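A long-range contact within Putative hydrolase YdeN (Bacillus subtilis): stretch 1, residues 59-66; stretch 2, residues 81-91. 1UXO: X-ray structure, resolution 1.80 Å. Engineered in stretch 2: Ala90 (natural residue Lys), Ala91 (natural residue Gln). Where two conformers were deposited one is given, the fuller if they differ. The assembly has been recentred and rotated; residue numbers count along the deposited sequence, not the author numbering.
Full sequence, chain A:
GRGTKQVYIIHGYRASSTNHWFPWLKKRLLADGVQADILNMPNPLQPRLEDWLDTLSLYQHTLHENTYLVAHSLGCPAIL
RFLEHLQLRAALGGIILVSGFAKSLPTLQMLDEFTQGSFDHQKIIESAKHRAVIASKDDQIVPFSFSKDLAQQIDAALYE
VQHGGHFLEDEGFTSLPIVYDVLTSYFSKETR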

# COMPACT_ATOMS: atom_id res chain seq x y z
N TYR A 59 14.93 -5.21 1.05
CA TYR A 59 14.98 -4.02 0.20
C TYR A 59 15.32 -2.73 0.97
O TYR A 59 15.41 -1.66 0.40
CB TYR A 59 13.62 -3.87 -0.49
CG TYR A 59 13.38 -5.00 -1.43
CD1 TYR A 59 13.87 -4.97 -2.70
CD2 TYR A 59 12.72 -6.16 -1.00
CE1 TYR A 59 13.68 -6.04 -3.57
CE2 TYR A 59 12.51 -7.26 -1.88
CZ TYR A 59 12.99 -7.16 -3.16
OH TYR A 59 12.84 -8.20 -4.08
N GLN A 60 15.54 -2.88 2.27
CA GLN A 60 15.56 -1.79 3.21
C GLN A 60 16.67 -0.78 2.86
O GLN A 60 16.52 0.46 2.98
CB GLN A 60 15.82 -2.47 4.55
CG GLN A 60 15.69 -1.83 5.79
CD GLN A 60 15.82 -2.89 6.85
OE1 GLN A 60 16.94 -3.28 7.23
NE2 GLN A 60 14.69 -3.42 7.29
N HIS A 61 17.78 -1.32 2.38
CA HIS A 61 18.95 -0.48 2.06
C HIS A 61 18.72 0.40 0.83
O HIS A 61 19.49 1.32 0.58
CB HIS A 61 20.16 -1.38 1.86
CG HIS A 61 20.05 -2.28 0.67
ND1 HIS A 61 19.54 -3.57 0.75
CD2 HIS A 61 20.29 -2.06 -0.65
CE1 HIS A 61 19.53 -4.11 -0.45
NE2 HIS A 61 19.98 -3.22 -1.32
N THR A 62 17.67 0.13 0.05
CA THR A 62 17.36 0.92 -1.14
C THR A 62 16.37 2.06 -0.89
O THR A 62 16.02 2.76 -1.82
CB THR A 62 16.76 0.03 -2.27
OG1 THR A 62 15.42 -0.37 -1.92
CG2 THR A 62 17.52 -1.31 -2.41
N LEU A 63 15.89 2.24 0.33
CA LEU A 63 14.77 3.15 0.56
C LEU A 63 15.30 4.51 0.90
O LEU A 63 16.05 4.66 1.87
CB LEU A 63 13.92 2.71 1.73
CG LEU A 63 13.39 1.30 1.72
CD1 LEU A 63 12.73 1.00 3.06
CD2 LEU A 63 12.45 1.05 0.56
N HIS A 64 14.89 5.50 0.13
CA HIS A 64 15.43 6.82 0.26
C HIS A 64 14.29 7.83 0.01
O HIS A 64 13.14 7.44 -0.16
CB HIS A 64 16.64 6.95 -0.71
CG HIS A 64 16.34 6.55 -2.13
ND1 HIS A 64 16.67 5.30 -2.62
CD2 HIS A 64 15.75 7.21 -3.16
CE1 HIS A 64 16.29 5.22 -3.89
NE2 HIS A 64 15.73 6.36 -4.24
N GLU A 65 14.66 9.12 -0.09
CA GLU A 65 13.73 10.24 -0.25
C GLU A 65 13.02 10.23 -1.59
O GLU A 65 12.04 10.92 -1.77
CB GLU A 65 14.51 11.56 -0.08
CG GLU A 65 15.84 11.59 -0.82
CD GLU A 65 16.94 10.73 -0.16
OE1 GLU A 65 16.90 10.49 1.07
OE2 GLU A 65 17.85 10.24 -0.88
N ASN A 66 13.55 9.50 -2.56
CA ASN A 66 12.85 9.33 -3.84
C ASN A 66 12.28 7.91 -4.06
O ASN A 66 12.04 7.49 -5.20
CB ASN A 66 13.73 9.79 -5.01
CG ASN A 66 14.14 11.29 -4.88
OD1 ASN A 66 15.34 11.61 -4.72
ND2 ASN A 66 13.16 12.17 -4.89
N ARG A 81 3.55 -1.29 9.59
CA ARG A 81 4.38 -1.90 10.61
C ARG A 81 5.85 -1.80 10.27
O ARG A 81 6.69 -1.60 11.15
CB ARG A 81 3.99 -3.32 10.85
CG ARG A 81 2.67 -3.48 11.49
CD ARG A 81 2.73 -3.01 12.98
NE ARG A 81 1.45 -3.20 13.58
CZ ARG A 81 0.98 -2.55 14.62
NH1 ARG A 81 1.72 -1.64 15.27
NH2 ARG A 81 -0.25 -2.85 14.99
N PHE A 82 6.18 -1.99 8.99
CA PHE A 82 7.56 -1.84 8.51
C PHE A 82 8.10 -0.46 8.79
O PHE A 82 9.23 -0.31 9.31
CB PHE A 82 7.57 -2.19 7.02
CG PHE A 82 8.90 -2.21 6.41
CD1 PHE A 82 9.86 -3.12 6.80
CD2 PHE A 82 9.19 -1.31 5.37
CE1 PHE A 82 11.13 -3.12 6.16
CE2 PHE A 82 10.45 -1.32 4.72
CZ PHE A 82 11.40 -2.23 5.14
N LEU A 83 7.34 0.57 8.45
CA LEU A 83 7.82 1.95 8.66
C LEU A 83 7.95 2.27 10.12
O LEU A 83 8.84 3.04 10.48
CB LEU A 83 6.85 2.95 8.05
CG LEU A 83 6.69 2.85 6.53
CD1 LEU A 83 5.58 3.80 6.19
CD2 LEU A 83 7.97 3.24 5.85
N GLU A 84 7.10 1.69 10.98
CA GLU A 84 7.24 1.96 12.43
C GLU A 84 8.59 1.59 12.95
O GLU A 84 9.11 2.27 13.82
CB GLU A 84 6.28 1.12 13.27
CG GLU A 84 4.92 1.60 13.37
CD GLU A 84 4.08 0.77 14.35
OE1 GLU A 84 4.21 -0.47 14.39
OE2 GLU A 84 3.28 1.36 15.09
N HIS A 85 9.17 0.51 12.43
CA HIS A 85 10.43 0.02 12.97
C HIS A 85 11.66 0.39 12.12
O HIS A 85 12.76 -0.04 12.42
CB HIS A 85 10.31 -1.50 13.16
CG HIS A 85 9.47 -1.88 14.35
ND1 HIS A 85 8.86 -3.10 14.46
CD2 HIS A 85 9.11 -1.17 15.46
CE1 HIS A 85 8.18 -3.14 15.60
NE2 HIS A 85 8.31 -1.99 16.23
N LEU A 86 11.47 1.24 11.12
CA LEU A 86 12.56 1.62 10.22
C LEU A 86 13.29 2.87 10.73
O LEU A 86 12.67 3.88 11.03
CB LEU A 86 11.93 1.93 8.87
CG LEU A 86 12.81 1.87 7.65
CD1 LEU A 86 13.52 0.52 7.61
CD2 LEU A 86 11.94 2.07 6.40
N GLN A 87 14.61 2.79 10.83
CA GLN A 87 15.45 3.94 11.12
C GLN A 87 15.73 4.65 9.81
O GLN A 87 16.39 4.07 8.92
CB GLN A 87 16.79 3.57 11.79
CG GLN A 87 17.68 4.81 11.95
CD GLN A 87 18.38 5.01 13.31
OE1 GLN A 87 19.24 4.18 13.69
NE2 GLN A 87 18.08 6.15 14.02
N LEU A 88 15.21 5.84 9.66
CA LEU A 88 15.33 6.58 8.41
C LEU A 88 16.05 7.88 8.66
O LEU A 88 15.78 8.57 9.65
CB LEU A 88 13.95 6.92 7.86
CG LEU A 88 13.14 5.78 7.24
CD1 LEU A 88 11.69 6.24 6.96
CD2 LEU A 88 13.80 5.28 5.97
N ARG A 89 16.96 8.23 7.76
CA ARG A 89 17.67 9.51 7.84
C ARG A 89 16.76 10.63 7.36
O ARG A 89 16.86 11.78 7.79
CB ARG A 89 18.89 9.44 6.93
N ALA A 90 15.88 10.29 6.42
CA ALA A 90 14.85 11.21 5.99
C ALA A 90 13.62 10.41 5.49
O ALA A 90 13.71 9.22 5.19
CB ALA A 90 15.36 12.11 4.89
N ALA A 91 12.51 11.11 5.37
CA ALA A 91 11.22 10.51 4.98
C ALA A 91 11.37 9.92 3.58
O ALA A 91 12.09 10.45 2.74
CB ALA A 91 10.12 11.58 5.03

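Two segments of a chain can pack together without a single hydrogen bond between them, and this small contact in YdeN, burying 310 Å² in all, is an example. Tyr59 opens stretch 1 without touching stretch 2, but its carbonyl O accepts bonds from Thr62 N (2.9 Å) and Thr62 OG1 (2.7 Å), helping to fix the short 3-10 turn. From that turn Gln60 extends its side chain, t at both chi1 and chi2, so that its aliphatic part meets leucine, with CG 3.7 Å from Leu86 CD1, while the amide NE2 lies 3.7 Å from Phe82 CE1. A long side chain with a polar end suits this partly exposed margin. His61 and Thr62 stay out of reach. Leu63 then points toward stretch 2 and supplies the apolar centre: its CD1 sits 3.6 Å from Leu86 CD2 and 3.7 Å from Phe82 CE2, at the edge of the ring. Phe82, from the helix, and Leu86, beyond it, both point toward stretch 1 and are buried, as befits wholly hydrocarbon side chains. His64 turns away, and from Glu65 the contact passes largely to backbone. Glu65 CA approaches Ala91 O at 3.4 Å in a CA-H...O contact, while the methyl of Ala91, an engineered residue, points away.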